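BpsB (PgaB), Poly-beta-1,6-N-acetyl-D-glucosamine N-deacetylase (Bordetella bronchiseptica RB50, PDB 5BU6) removes acetyl groups from the N-acetylglucosamine units of poly-beta-1,6-N-acetyl-D-glucosamine as a family 4 carbohydrate esterase and is required for biofilm formation. Local coordinates at residues 134-137 with 138-141; 7-10 with 11-14; 183-186 with 187-190. The protein carries 5 engineered substitutions. All coordinates share one frame; numbering follows the deposited sequence.

Contact 1: residues 134-137 with 138-141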
# COMPACT_ATOMS: atom_id res chain seq x y z
N PHE A 134 -0.30 -5.37 15.13
CA PHE A 134 -1.12 -4.71 14.10
C PHE A 134 -2.35 -4.00 14.67
O PHE A 134 -2.93 -4.44 15.66
CB PHE A 134 -1.54 -5.75 13.06
CG PHE A 134 -0.37 -6.37 12.35
CD1 PHE A 134 0.24 -5.71 11.30
CD2 PHE A 134 0.16 -7.57 12.78
CE1 PHE A 134 1.34 -6.25 10.67
CE2 PHE A 134 1.25 -8.12 12.14
CZ PHE A 134 1.85 -7.46 11.09
N MET A 135 -2.76 -2.92 14.00
CA MET A 135 -4.02 -2.24 14.26
C MET A 135 -5.19 -3.19 14.25
O MET A 135 -5.24 -4.14 13.44
CB MET A 135 -4.28 -1.16 13.21
CG MET A 135 -3.60 0.12 13.41
SD MET A 135 -4.16 1.26 12.12
CE MET A 135 -3.51 0.47 10.66
N THR A 136 -6.16 -2.93 15.11
CA THR A 136 -7.37 -3.74 15.10
C THR A 136 -8.34 -3.24 14.04
O THR A 136 -8.19 -2.14 13.50
CB THR A 136 -8.05 -3.75 16.46
OG1 THR A 136 -8.55 -2.44 16.77
CG2 THR A 136 -7.05 -4.20 17.54
N TRP A 137 -9.33 -4.06 13.72
CA TRP A 137 -10.35 -3.66 12.77
C TRP A 137 -11.10 -2.45 13.29
O TRP A 137 -11.47 -1.57 12.51
CB TRP A 137 -11.32 -4.80 12.51
CG TRP A 137 -10.86 -5.85 11.51
CD1 TRP A 137 -10.73 -7.19 11.73
CD2 TRP A 137 -10.50 -5.63 10.14
NE1 TRP A 137 -10.31 -7.82 10.58
CE2 TRP A 137 -10.18 -6.89 9.59
CE3 TRP A 137 -10.44 -4.50 9.31
CZ2 TRP A 137 -9.79 -7.06 8.25
CZ3 TRP A 137 -10.04 -4.66 7.99
CH2 TRP A 137 -9.73 -5.93 7.48
N ALA A 138 -11.36 -2.41 14.59
CA ALA A 138 -12.07 -1.29 15.21
C ALA A 138 -11.30 -0.00 15.02
O ALA A 138 -11.88 1.05 14.71
CB ALA A 138 -12.30 -1.55 16.67
N GLN A 139 -9.99 -0.08 15.20
CA GLN A 139 -9.12 1.07 14.97
C GLN A 139 -9.15 1.53 13.50
O GLN A 139 -9.25 2.72 13.21
CB GLN A 139 -7.68 0.75 15.42
CG GLN A 139 -7.52 0.77 16.94
CD GLN A 139 -6.25 0.10 17.42
OE1 GLN A 139 -5.52 -0.51 16.65
NE2 GLN A 139 -5.99 0.20 18.71
N LEU A 140 -9.08 0.59 12.56
CA LEU A 140 -9.18 0.95 11.15
C LEU A 140 -10.50 1.60 10.79
O LEU A 140 -10.55 2.57 10.02
CB LEU A 140 -8.98 -0.27 10.25
CG LEU A 140 -7.52 -0.73 10.13
CD1 LEU A 140 -7.49 -2.16 9.64
CD2 LEU A 140 -6.74 0.17 9.18
N ARG A 141 -11.59 1.07 11.34
CA ARG A 141 -12.90 1.62 11.08
C ARG A 141 -12.99 3.04 11.61
O ARG A 141 -13.58 3.91 10.98
CB ARG A 141 -13.99 0.74 11.71
CG ARG A 141 -15.40 1.29 11.54
CD ARG A 141 -16.42 0.23 11.95
NE ARG A 141 -17.73 0.79 12.30
CZ ARG A 141 -18.67 1.13 11.42
NH1 ARG A 141 -19.83 1.61 11.84
NH2 ARG A 141 -18.44 0.99 10.12
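Thr136 and Gln139 bind each other in both directions at the start of helix 137-145. Thr136 is the N-cap, and its OG1 accepts from Gln139 N at 3.2 Å. In return, Gln139 OE1 accepts from Thr136 N at 2.9 Å. This is a capping box. The second bond is fairly straight at the hydrogen (163°), but the donor stands above the plane of the amide, 45° out of it. Gln139 has CG anti to its carbonyl carbon (chi1 -75°) and is extended beyond it. The chain therefore runs back past the threonine, with Gln139 CG 3.4 Å from Thr136 OG1, and brings its amide oxygen over Thr136 N. OE1 also lies close to Met135 CA. Two backbone bonds, Leu140 N to Thr136 O and Arg141 N to Trp137 O, continue the first turn.

The apolar part centres on Leu140, whose two methyls go to different partners. Leu140 CD2 meets Met135 CE at 3.6 Å; the methionine bends at its last torsion and crosses the leucine at about a right angle. Leu140 CD1 approaches the indole obliquely, 3.8 Å from Trp137 CE3. Trp137 NE1 is hydrogen-bonded to Asp114 OD1, and its ring stacks on His210. The tryptophan side chain also lies about 5 Å from a bound nickel ion, which puts this helix start beside a metal-bearing region.

Within the fold, Met135 packs against helix 88-100 and Val106. Leu140 reaches strand 104-108 and helix 110-113, while Trp137 touches both helix 110-113 and the end of helix 189-211.

Contact 2: residues 7-10 with 11-14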
# COMPACT_ATOMS: atom_id res chain seq x y z
N PRO A 7 4.71 20.50 -13.44
CA PRO A 7 3.77 21.50 -13.96
C PRO A 7 2.58 21.70 -13.02
O PRO A 7 2.05 20.71 -12.51
CB PRO A 7 3.32 20.89 -15.30
CG PRO A 7 3.46 19.41 -15.09
CD PRO A 7 4.67 19.24 -14.21
N ASP A 8 2.18 22.94 -12.78
CA ASP A 8 1.07 23.20 -11.86
C ASP A 8 -0.23 23.38 -12.64
O ASP A 8 -0.59 24.49 -13.04
CB ASP A 8 1.34 24.42 -10.99
CG ASP A 8 0.47 24.44 -9.75
OD1 ASP A 8 0.77 23.69 -8.80
OD2 ASP A 8 -0.53 25.20 -9.75
N ASP A 9 -0.95 22.28 -12.80
CA ASP A 9 -2.02 22.17 -13.79
C ASP A 9 -3.31 21.65 -13.17
O ASP A 9 -4.24 21.30 -13.88
CB ASP A 9 -1.58 21.23 -14.91
CG ASP A 9 -1.00 19.92 -14.37
OD1 ASP A 9 -1.18 19.64 -13.16
OD2 ASP A 9 -0.37 19.18 -15.15
N GLY A 10 -3.34 21.57 -11.84
CA GLY A 10 -4.49 21.03 -11.13
C GLY A 10 -4.72 19.54 -11.34
O GLY A 10 -5.75 19.02 -10.92
N LEU A 11 -3.76 18.86 -11.97
CA LEU A 11 -3.87 17.43 -12.27
C LEU A 11 -2.67 16.58 -11.85
O LEU A 11 -2.84 15.42 -11.47
CB LEU A 11 -4.07 17.23 -13.77
CG LEU A 11 -5.37 17.80 -14.34
CD1 LEU A 11 -5.29 17.83 -15.84
CD2 LEU A 11 -6.55 16.97 -13.87
N THR A 12 -1.47 17.13 -11.98
CA THR A 12 -0.25 16.36 -11.73
C THR A 12 -0.01 16.29 -10.24
O THR A 12 -0.06 17.30 -9.55
CB THR A 12 0.95 16.98 -12.47
OG1 THR A 12 0.73 16.89 -13.88
CG2 THR A 12 2.24 16.24 -12.14
N PHE A 13 0.24 15.09 -9.72
CA PHE A 13 0.46 14.95 -8.28
C PHE A 13 1.62 14.00 -7.94
O PHE A 13 2.03 13.17 -8.77
CB PHE A 13 -0.83 14.48 -7.59
CG PHE A 13 -1.30 13.13 -8.04
CD1 PHE A 13 -2.10 12.99 -9.17
CD2 PHE A 13 -0.97 11.99 -7.31
CE1 PHE A 13 -2.54 11.75 -9.58
CE2 PHE A 13 -1.42 10.73 -7.72
CZ PHE A 13 -2.21 10.62 -8.84
N ARG A 14 2.16 14.16 -6.74
CA ARG A 14 3.17 13.24 -6.24
C ARG A 14 2.54 12.33 -5.17
O ARG A 14 1.51 12.67 -4.59
CB ARG A 14 4.37 14.01 -5.68
CG ARG A 14 5.24 14.68 -6.75
CD ARG A 14 6.23 13.70 -7.36
NE ARG A 14 7.05 14.32 -8.39
CZ ARG A 14 8.15 13.77 -8.92
NH1 ARG A 14 8.81 14.43 -9.85
NH2 ARG A 14 8.58 12.58 -8.52
O HOH W 1 2.35 19.81 -9.71
O HOH W 2 -0.05 19.89 -10.25
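Asp9 holds CG between its backbone N and carbonyl carbon (chi1 49°), which turns the carboxylate forward toward Thr12. Thr12 has OG1 beside its own backbone N (chi1 -64°), so hydroxyl and amide both face the acid. The result is a two-pronged grip, with the two side chains crossing at about a right angle. Thr12 OG1 donates to the syn lone pair of Asp9 OD2 at 2.8 Å. Thr12 N donates to Asp9 OD1, also at 2.8 Å, from the syn side but somewhat out of the carboxylate plane.

Asp9 OD1 takes a second backbone donor, Leu11 N, at 2.9 Å. This amide comes from well above the plane, 51° out of it, on the same face as Thr12 N. Three protein bonds thus fix the rotation of the carboxylate. Water 2 lies 2.7 Å from Thr12 O and 3.1 Å from Asp9 OD1, and can bridge them. Water 1 sits 3.0 Å from Pro7 O. Pro7 is poorly ordered, and its CG touches the threonine hydroxyl loosely.

Gly10 lies at the bend with positive phi, and is tied by backbone hydrogen bonding to Leu73. Thr12 packs on Pro251.

The bond from Asp9 OD1 to Leu11 N closes an Asx turn. Thr12 adds its amide and hydroxyl to it, and the turn directs the N-terminal segment into strand 14-20, a member of the parallel sheet.

Contact 3: residues 183-186 with 187-190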
# COMPACT_ATOMS: atom_id res chain seq x y z
N SER A 183 2.87 -30.52 -6.73
CA SER A 183 2.47 -30.81 -8.09
C SER A 183 3.68 -31.24 -8.93
O SER A 183 3.55 -32.00 -9.89
CB SER A 183 1.79 -29.59 -8.72
OG SER A 183 1.03 -28.87 -7.77
N GLY A 184 4.85 -30.75 -8.55
CA GLY A 184 6.06 -30.96 -9.32
C GLY A 184 6.09 -30.07 -10.55
O GLY A 184 6.68 -30.42 -11.57
N ARG A 185 5.45 -28.91 -10.44
CA ARG A 185 5.28 -28.03 -11.59
C ARG A 185 5.05 -26.56 -11.18
O ARG A 185 4.79 -26.27 -10.02
CB ARG A 185 4.13 -28.54 -12.47
CG ARG A 185 2.74 -28.29 -11.91
CD ARG A 185 1.68 -29.02 -12.72
NE ARG A 185 0.36 -28.43 -12.58
CZ ARG A 185 -0.39 -27.99 -13.59
NH1 ARG A 185 -1.58 -27.46 -13.36
NH2 ARG A 185 0.06 -28.10 -14.84
N TYR A 186 5.15 -25.65 -12.15
CA TYR A 186 4.77 -24.25 -11.93
C TYR A 186 3.26 -24.12 -12.03
O TYR A 186 2.59 -24.93 -12.66
CB TYR A 186 5.45 -23.32 -12.95
CG TYR A 186 6.97 -23.29 -12.88
CD1 TYR A 186 7.63 -22.46 -11.98
CD2 TYR A 186 7.74 -24.08 -13.72
CE1 TYR A 186 9.02 -22.44 -11.91
CE2 TYR A 186 9.12 -24.06 -13.66
CZ TYR A 186 9.76 -23.24 -12.76
OH TYR A 186 11.14 -23.23 -12.70
N GLU A 187 2.70 -23.10 -11.37
CA GLU A 187 1.33 -22.68 -11.64
C GLU A 187 1.16 -22.33 -13.10
O GLU A 187 2.01 -21.66 -13.67
CB GLU A 187 0.97 -21.44 -10.81
CG GLU A 187 0.69 -21.72 -9.36
CD GLU A 187 0.23 -20.47 -8.62
OE1 GLU A 187 0.75 -19.38 -8.92
OE2 GLU A 187 -0.65 -20.60 -7.75
N ASN A 188 0.06 -22.75 -13.71
CA ASN A 188 -0.27 -22.29 -15.05
C ASN A 188 -0.95 -20.93 -14.97
O ASN A 188 -1.23 -20.42 -13.88
CB ASN A 188 -1.15 -23.30 -15.79
CG ASN A 188 -2.50 -23.51 -15.12
OD1 ASN A 188 -3.26 -22.57 -14.91
ND2 ASN A 188 -2.81 -24.76 -14.80
N ASP A 189 -1.24 -20.34 -16.13
CA ASP A 189 -1.80 -18.99 -16.18
C ASP A 189 -3.17 -18.91 -15.51
O ASP A 189 -3.43 -17.97 -14.76
CB ASP A 189 -1.89 -18.52 -17.64
CG ASP A 189 -0.53 -18.19 -18.22
OD1 ASP A 189 0.34 -17.72 -17.46
OD2 ASP A 189 -0.33 -18.41 -19.44
N ALA A 190 -4.02 -19.89 -15.75
CA ALA A 190 -5.33 -19.93 -15.11
C ALA A 190 -5.22 -20.03 -13.59
O ALA A 190 -5.88 -19.29 -12.87
CB ALA A 190 -6.15 -21.08 -15.65
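Arg185 NH1 makes a salt bridge to Glu191 OE2 and also touches the amide nitrogen of Asn188. Arg185 NH1 and Asn188 ND2 are 3.3 Å apart. Both are donors, so this is a contact and not a hydrogen bond. The guanidinium and amide planes stand 69° apart, and ND2 approaches the arginine obliquely. The other end of the amide is held separately, because Asn188 OD1 accepts from Glu191 N. Glu191 thus holds both residues, one through its carboxylate and the other through its backbone. Its negative charge probably offsets the closeness of the two donors.

Torsions bring the two ends together. Arg185 places CG between its backbone N and carbonyl carbon (chi1 74°), then extends from CG to NE, so that the guanidinium reaches forward past Tyr186 and Glu187. Asn188 makes the same choice at its first torsion (chi1 63°), and this holds its amide near the helix start.

The residues between them send their side chains elsewhere. The ring of Tyr186 goes on to meet Tyr179 edge-to-face. Glu187 is buried. Its chain is extended beyond CG, and its OE2 forms a salt bridge with Arg195 NE.

Two motifs meet in this short, partly buried segment. Gly184 and Arg185 both face Leu180, the pattern of a G1 beta bulge, in the small antiparallel pair formed by strands 179-180 and 185-186. Gly184 has the positive phi usual for that position. Two residues after the strand, Asn188 is the N-cap of helix 189-211. The contact is therefore a junction from a bulged hairpin into a capped helix.

How the contacts relate
Along the chain the order is contact 2, contact 1, contact 3, and none touches another. The centres of contact 1 and contact 2 are about 33 Å apart. Those of contact 1 and contact 3 are about 36 Å apart, and those of contact 2 and contact 3 about 44 Å. Contact 2 leads into strand 14-20 of the parallel sheet. Contact 1 starts helix 137-145, which precedes strand 149-153 of the same sheet. Contact 3 lies out at the start of helix 189-211. That long helix links two of the sites, since its other end packs against Trp137 of contact 1. Contacts 1 and 3 belong to the polysaccharide deacetylase family region. All three mark entries into regular structure: one strand and two helices.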